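Long-range contacts in endosialidase (Enterobacteria phage phi92, PDB 4HIZ), which hydrolyses, as an endosialidase, the internal alpha-2,8 and alpha-2,9 linkages of sialic acid polymers: residues 304-309 with 319-324; 335-340 with 381-386. All blocks are in the same frame, centred on the assembly; numbering follows the deposited sequence.

Interaction 1. Residues 304-309 with 319-324; sequences TFAVGY and LGILYF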
loop_
_atom_site.group_PDB
_atom_site.type_symbol
_atom_site.label_atom_id
_atom_site.label_comp_id
_atom_site.label_asym_id
_atom_site.label_seq_id
_atom_site.Cartn_x
_atom_site.Cartn_y
_atom_site.Cartn_z
ATOM N N THR A 304 25.491 5.067 33.215
ATOM C CA THR A 304 24.880 6.102 34.064
ATOM C C THR A 304 23.908 6.908 33.211
ATOM O O THR A 304 24.288 7.473 32.192
ATOM C CB THR A 304 25.979 7.055 34.640
ATOM O OG1 THR A 304 26.997 6.287 35.329
ATOM C CG2 THR A 304 25.363 8.022 35.625
ATOM N N PHE A 305 22.644 6.944 33.609
ATOM C CA PHE A 305 21.649 7.700 32.844
ATOM C C PHE A 305 20.551 8.234 33.750
ATOM O O PHE A 305 20.467 7.887 34.929
ATOM C CB PHE A 305 21.107 6.892 31.645
ATOM C CG PHE A 305 20.360 5.600 31.986
ATOM C CD1 PHE A 305 19.146 5.604 32.691
ATOM C CD2 PHE A 305 20.805 4.391 31.452
ATOM C CE1 PHE A 305 18.442 4.401 32.928
ATOM C CE2 PHE A 305 20.090 3.184 31.656
ATOM C CZ PHE A 305 18.929 3.171 32.402
ATOM N N ALA A 306 19.724 9.114 33.200
ATOM C CA ALA A 306 18.658 9.706 33.978
ATOM C C ALA A 306 17.344 9.572 33.190
ATOM O O ALA A 306 17.342 9.626 31.952
ATOM C CB ALA A 306 18.942 11.171 34.270
ATOM N N VAL A 307 16.241 9.418 33.920
ATOM C CA VAL A 307 14.896 9.348 33.323
ATOM C C VAL A 307 14.088 10.471 33.969
ATOM O O VAL A 307 14.192 10.675 35.175
ATOM C CB VAL A 307 14.264 7.993 33.687
ATOM C CG1 VAL A 307 12.736 7.982 33.509
ATOM C CG2 VAL A 307 14.966 6.842 32.929
ATOM N N GLY A 308 13.321 11.234 33.187
ATOM C CA GLY A 308 12.533 12.292 33.806
ATOM C C GLY A 308 11.290 11.724 34.477
ATOM O O GLY A 308 10.787 10.646 34.115
ATOM N N TYR A 309 10.765 12.447 35.458
ATOM C CA TYR A 309 9.473 12.022 36.031
ATOM C C TYR A 309 8.783 13.190 36.715
ATOM O O TYR A 309 9.410 14.231 37.016
ATOM C CB TYR A 309 9.661 10.887 37.080
ATOM C CG TYR A 309 10.033 11.405 38.479
ATOM C CD1 TYR A 309 11.356 11.758 38.778
ATOM C CD2 TYR A 309 9.065 11.542 39.465
ATOM C CE1 TYR A 309 11.721 12.209 40.040
ATOM C CE2 TYR A 309 9.417 12.025 40.735
ATOM C CZ TYR A 309 10.740 12.355 41.001
ATOM O OH TYR A 309 11.099 12.840 42.259
ATOM N N LEU A 319 8.881 17.112 40.674
ATOM C CA LEU A 319 9.299 16.910 39.282
ATOM C C LEU A 319 10.810 16.809 39.311
ATOM O O LEU A 319 11.485 17.567 40.035
ATOM C CB LEU A 319 8.866 18.126 38.472
ATOM C CG LEU A 319 9.182 18.032 36.968
ATOM C CD1 LEU A 319 8.083 18.740 36.117
ATOM C CD2 LEU A 319 10.566 18.594 36.619
ATOM N N GLY A 320 11.369 15.890 38.530
ATOM C CA GLY A 320 12.822 15.848 38.479
ATOM C C GLY A 320 13.281 14.663 37.678
ATOM O O GLY A 320 12.689 14.341 36.625
ATOM N N ILE A 321 14.329 14.000 38.175
ATOM C CA ILE A 321 14.896 12.866 37.455
ATOM C C ILE A 321 15.022 11.647 38.351
ATOM O O ILE A 321 15.144 11.764 39.572
ATOM C CB ILE A 321 16.274 13.215 36.857
ATOM C CG1 ILE A 321 17.348 13.415 37.959
ATOM C CG2 ILE A 321 16.144 14.472 35.934
ATOM C CD1 ILE A 321 18.739 13.690 37.377
ATOM N N LEU A 322 14.988 10.475 37.735
ATOM C CA LEU A 322 15.454 9.258 38.384
ATOM C C LEU A 322 16.863 9.041 37.860
ATOM O O LEU A 322 17.066 8.825 36.649
ATOM C CB LEU A 322 14.565 8.070 38.015
ATOM C CG LEU A 322 13.052 8.311 38.249
ATOM C CD1 LEU A 322 12.289 7.053 37.876
ATOM C CD2 LEU A 322 12.740 8.708 39.724
ATOM N N TYR A 323 17.840 9.078 38.766
ATOM C CA TYR A 323 19.236 8.985 38.382
ATOM C C TYR A 323 19.773 7.571 38.660
ATOM O O TYR A 323 19.746 7.106 39.796
ATOM C CB TYR A 323 20.052 10.059 39.137
ATOM C CG TYR A 323 21.543 9.891 38.991
ATOM C CD1 TYR A 323 22.223 10.415 37.915
ATOM C CD2 TYR A 323 22.262 9.186 39.948
ATOM C CE1 TYR A 323 23.597 10.232 37.797
ATOM C CE2 TYR A 323 23.609 8.995 39.833
ATOM C CZ TYR A 323 24.278 9.516 38.770
ATOM O OH TYR A 323 25.655 9.293 38.715
ATOM N N PHE A 324 20.218 6.886 37.610
ATOM C CA PHE A 324 20.685 5.502 37.701
ATOM C C PHE A 324 22.202 5.529 37.597
ATOM O O PHE A 324 22.767 5.881 36.562
ATOM C CB PHE A 324 20.153 4.686 36.517
ATOM C CG PHE A 324 18.689 4.406 36.568
ATOM C CD1 PHE A 324 17.749 5.404 36.237
ATOM C CD2 PHE A 324 18.244 3.133 36.912
ATOM C CE1 PHE A 324 16.396 5.125 36.266
ATOM C CE2 PHE A 324 16.871 2.841 36.938
ATOM C CZ PHE A 324 15.945 3.846 36.590
#
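Phe305 and Tyr309 both turn CG to the crowded position between their own backbone N and carbonyl carbon (chi1 62° and 83°), and their rings lie toward strand 319-324, against Phe324 and Gly320 respectively. For Phe305 the rim atom CE1 comes over one face of the Phe324 ring, 3.5 Å from Phe324 CD1. The two planes are inclined at 42°, so the pair is neither a parallel stack nor a T-shape. Val307 CG2 extends the same apolar row, 4.0 Å from Phe324 CE1. Tyr309 lies across its partner Gly320, whose amide N faces the ring: this is the aromatic rescue of glycine in an antiparallel pair. Tyr309 CD1 also meets Leu322 CD2 at 3.5 Å, with the two side chains crossing at about a right angle. Six backbone hydrogen bonds join the strands, from Tyr309 with Gly320 to Phe305 with Phe324; the shortest runs from Leu322 N to Val307 O at 2.7 Å. This hairpin supplies the two middle strands of a four-stranded propeller blade, between strands 291-297 and 335-338. Ala306 and Ile321 rest on Ile352 of strand 347-355, whereas Phe305 and Val307, on the other sheet face, reach strand 144-154.

Interaction 2. Residues 335-340 with 381-386; sequences TRRTIS and LGENWN. With CA (calcium ion), chain B.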
loop_
_atom_site.group_PDB
_atom_site.type_symbol
_atom_site.label_atom_id
_atom_site.label_comp_id
_atom_site.label_asym_id
_atom_site.label_seq_id
_atom_site.Cartn_x
_atom_site.Cartn_y
_atom_site.Cartn_z
ATOM N N THR A 335 18.126 7.102 42.204
ATOM C CA THR A 335 17.734 8.087 43.224
ATOM C C THR A 335 16.926 9.182 42.576
ATOM O O THR A 335 17.135 9.536 41.422
ATOM C CB THR A 335 18.929 8.762 43.921
ATOM O OG1 THR A 335 19.839 9.239 42.921
ATOM C CG2 THR A 335 19.628 7.799 44.877
ATOM N N ARG A 336 15.971 9.718 43.334
ATOM C CA ARG A 336 15.132 10.809 42.852
ATOM C C ARG A 336 15.827 12.127 43.159
ATOM O O ARG A 336 16.223 12.388 44.327
ATOM C CB ARG A 336 13.776 10.780 43.548
ATOM C CG ARG A 336 12.994 9.490 43.347
ATOM C CD ARG A 336 11.572 9.656 43.894
ATOM N NE ARG A 336 10.858 8.383 43.859
ATOM C CZ ARG A 336 9.553 8.272 43.688
ATOM N NH1 ARG A 336 8.814 9.368 43.549
ATOM N NH2 ARG A 336 8.989 7.066 43.688
ATOM N N ARG A 337 15.993 12.957 42.140
ATOM C CA ARG A 337 16.578 14.285 42.307
ATOM C C ARG A 337 15.616 15.313 41.751
ATOM O O ARG A 337 15.329 15.300 40.541
ATOM C CB ARG A 337 17.933 14.344 41.599
ATOM C CG ARG A 337 18.966 13.383 42.271
ATOM C CD ARG A 337 20.253 13.261 41.512
ATOM N NE ARG A 337 21.148 12.345 42.239
ATOM C CZ ARG A 337 22.417 12.140 41.944
ATOM N NH1 ARG A 337 22.974 12.792 40.946
ATOM N NH2 ARG A 337 23.135 11.302 42.688
ATOM N N THR A 338 15.098 16.179 42.607
ATOM C CA THR A 338 13.984 17.055 42.180
ATOM C C THR A 338 14.405 18.504 41.985
ATOM O O THR A 338 15.409 18.967 42.562
ATOM C CB THR A 338 12.818 17.033 43.203
ATOM O OG1 THR A 338 13.299 17.424 44.491
ATOM C CG2 THR A 338 12.218 15.624 43.298
ATOM N N ILE A 339 13.634 19.218 41.169
ATOM C CA ILE A 339 13.794 20.658 41.066
ATOM C C ILE A 339 12.988 21.308 42.196
ATOM O O ILE A 339 12.198 20.641 42.883
ATOM C CB ILE A 339 13.337 21.181 39.677
ATOM C CG1 ILE A 339 11.811 21.039 39.487
ATOM C CG2 ILE A 339 14.111 20.457 38.580
ATOM C CD1 ILE A 339 11.308 21.758 38.192
ATOM N N SER A 340 13.212 22.594 42.417
ATOM C CA SER A 340 12.572 23.336 43.506
ATOM C C SER A 340 11.054 23.368 43.372
ATOM O O SER A 340 10.530 23.384 42.247
ATOM C CB SER A 340 13.100 24.772 43.510
ATOM O OG SER A 340 14.516 24.804 43.669
ATOM N N LEU A 381 24.558 17.024 38.225
ATOM C CA LEU A 381 23.761 15.834 37.991
ATOM C C LEU A 381 22.418 15.914 38.704
ATOM O O LEU A 381 21.882 14.898 39.142
ATOM C CB LEU A 381 24.525 14.566 38.426
ATOM C CG LEU A 381 25.889 14.461 37.756
ATOM C CD1 LEU A 381 26.725 13.318 38.313
ATOM C CD2 LEU A 381 25.675 14.327 36.259
ATOM N N GLY A 382 21.868 17.119 38.812
ATOM C CA GLY A 382 20.496 17.239 39.266
ATOM C C GLY A 382 20.343 17.520 40.760
ATOM O O GLY A 382 19.217 17.604 41.254
ATOM N N GLU A 383 21.448 17.643 41.493
ATOM C CA GLU A 383 21.339 17.996 42.906
ATOM C C GLU A 383 20.962 19.457 43.093
ATOM O O GLU A 383 20.235 19.790 44.012
ATOM C CB GLU A 383 22.644 17.708 43.652
ATOM C CG GLU A 383 23.130 16.289 43.500
ATOM C CD GLU A 383 22.711 15.407 44.636
ATOM O OE1 GLU A 383 21.492 15.282 44.881
ATOM O OE2 GLU A 383 23.614 14.849 45.295
ATOM N N ASN A 384 21.474 20.330 42.226
ATOM C CA ASN A 384 21.164 21.762 42.287
ATOM C C ASN A 384 20.952 22.307 40.893
ATOM O O ASN A 384 21.669 21.913 39.972
ATOM C CB ASN A 384 22.313 22.510 42.944
ATOM C CG ASN A 384 22.447 22.156 44.420
ATOM O OD1 ASN A 384 21.684 22.640 45.244
ATOM N ND2 ASN A 384 23.371 21.272 44.735
ATOM N N TRP A 385 20.005 23.233 40.741
ATOM C CA TRP A 385 19.663 23.737 39.428
ATOM C C TRP A 385 19.687 25.257 39.406
ATOM O O TRP A 385 19.485 25.902 40.453
ATOM C CB TRP A 385 18.252 23.284 39.090
ATOM C CG TRP A 385 18.059 21.820 39.026
ATOM C CD1 TRP A 385 17.766 20.982 40.074
ATOM C CD2 TRP A 385 18.095 20.993 37.843
ATOM N NE1 TRP A 385 17.640 19.682 39.619
ATOM C CE2 TRP A 385 17.834 19.665 38.257
ATOM C CE3 TRP A 385 18.346 21.249 36.479
ATOM C CZ2 TRP A 385 17.807 18.594 37.369
ATOM C CZ3 TRP A 385 18.318 20.172 35.593
ATOM C CH2 TRP A 385 18.048 18.861 36.043
ATOM N N ASN A 386 19.932 25.814 38.218
ATOM C CA ASN A 386 19.717 27.225 37.904
ATOM C C ASN A 386 18.503 27.293 36.965
ATOM O O ASN A 386 18.429 26.513 36.005
ATOM C CB ASN A 386 20.941 27.751 37.161
ATOM C CG ASN A 386 22.174 27.749 38.050
ATOM O OD1 ASN A 386 23.171 27.072 37.778
ATOM N ND2 ASN A 386 22.089 28.486 39.136
HETATM CA CA CA B . 18.311 19.575 45.623
HETATM O O HOH W 1 21.023 12.562 45.356
HETATM O O HOH W 2 17.787 18.048 43.608
HETATM O O HOH W 3 16.737 21.005 44.060
HETATM O O HOH W 4 15.977 18.743 45.827
HETATM O O HOH W 5 19.800 20.963 46.848
HETATM O O HOH W 6 17.858 20.121 47.770
HETATM O O HOH W 7 20.125 18.120 46.563
#
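Arg337 sets CB against Gly382 O and runs on with an extended chain, and its NH1 donates a hydrogen bond to Leu381 O at 3.0 Å. The bond is fairly straight (163° at the hydrogen), and the oxygen lies in the guanidinium plane although the donor stands above the plane of the carbonyl. The Glu383 carboxylate is stacked over one guanidinium face, its plane only 12° from parallel. The salt bridge from Arg337 NE to Glu383 OE1 is long, 4.0 Å, and since the oxygen lies well out of the guanidinium plane no N-H points at it: the attraction is one of charges only. A water bridges the same two atoms, weakly on the arginine side. The turn met here follows the pattern of the Asp box, a recurrent motif of sialidase propellers, running from Ser378 through Asp380 and Gly382 to Trp385. Ser378 OG bonds to Gly382 N and Asn384 O. Trp385, the closing residue of the motif, presents a face of its five-membered ring to Ile339 CG2, which sits 3.8 Å from the ring centroid in a CH-pi contact. Trp385 NE1 makes a weak hydrogen bond back to Gly382 O. That oxygen and Thr338 O share one water, itself a ligand of a calcium ion that binds Glu383 O at 2.5 Å and five further waters.

In the fold
The two interactions follow each other along the chain and lie in the catalytic beta-propeller domain, their centres about 9 Å apart. Interaction 1 is internal to one blade, pairing its two middle strands, 304-311 and 318-324. Strand 335-338, at one edge of that blade, carries the first half of interaction 2 and pairs with strand 318-324, probably through Tyr323 N to Thr335 O and Ile321 N to Arg337 O. Interaction 2 then passes to the next sheet, to the turn between strands 374-378 and 386-389. Taken together, they run from the buried interior of one blade, across its edge strand, to a calcium-binding turn on its neighbour.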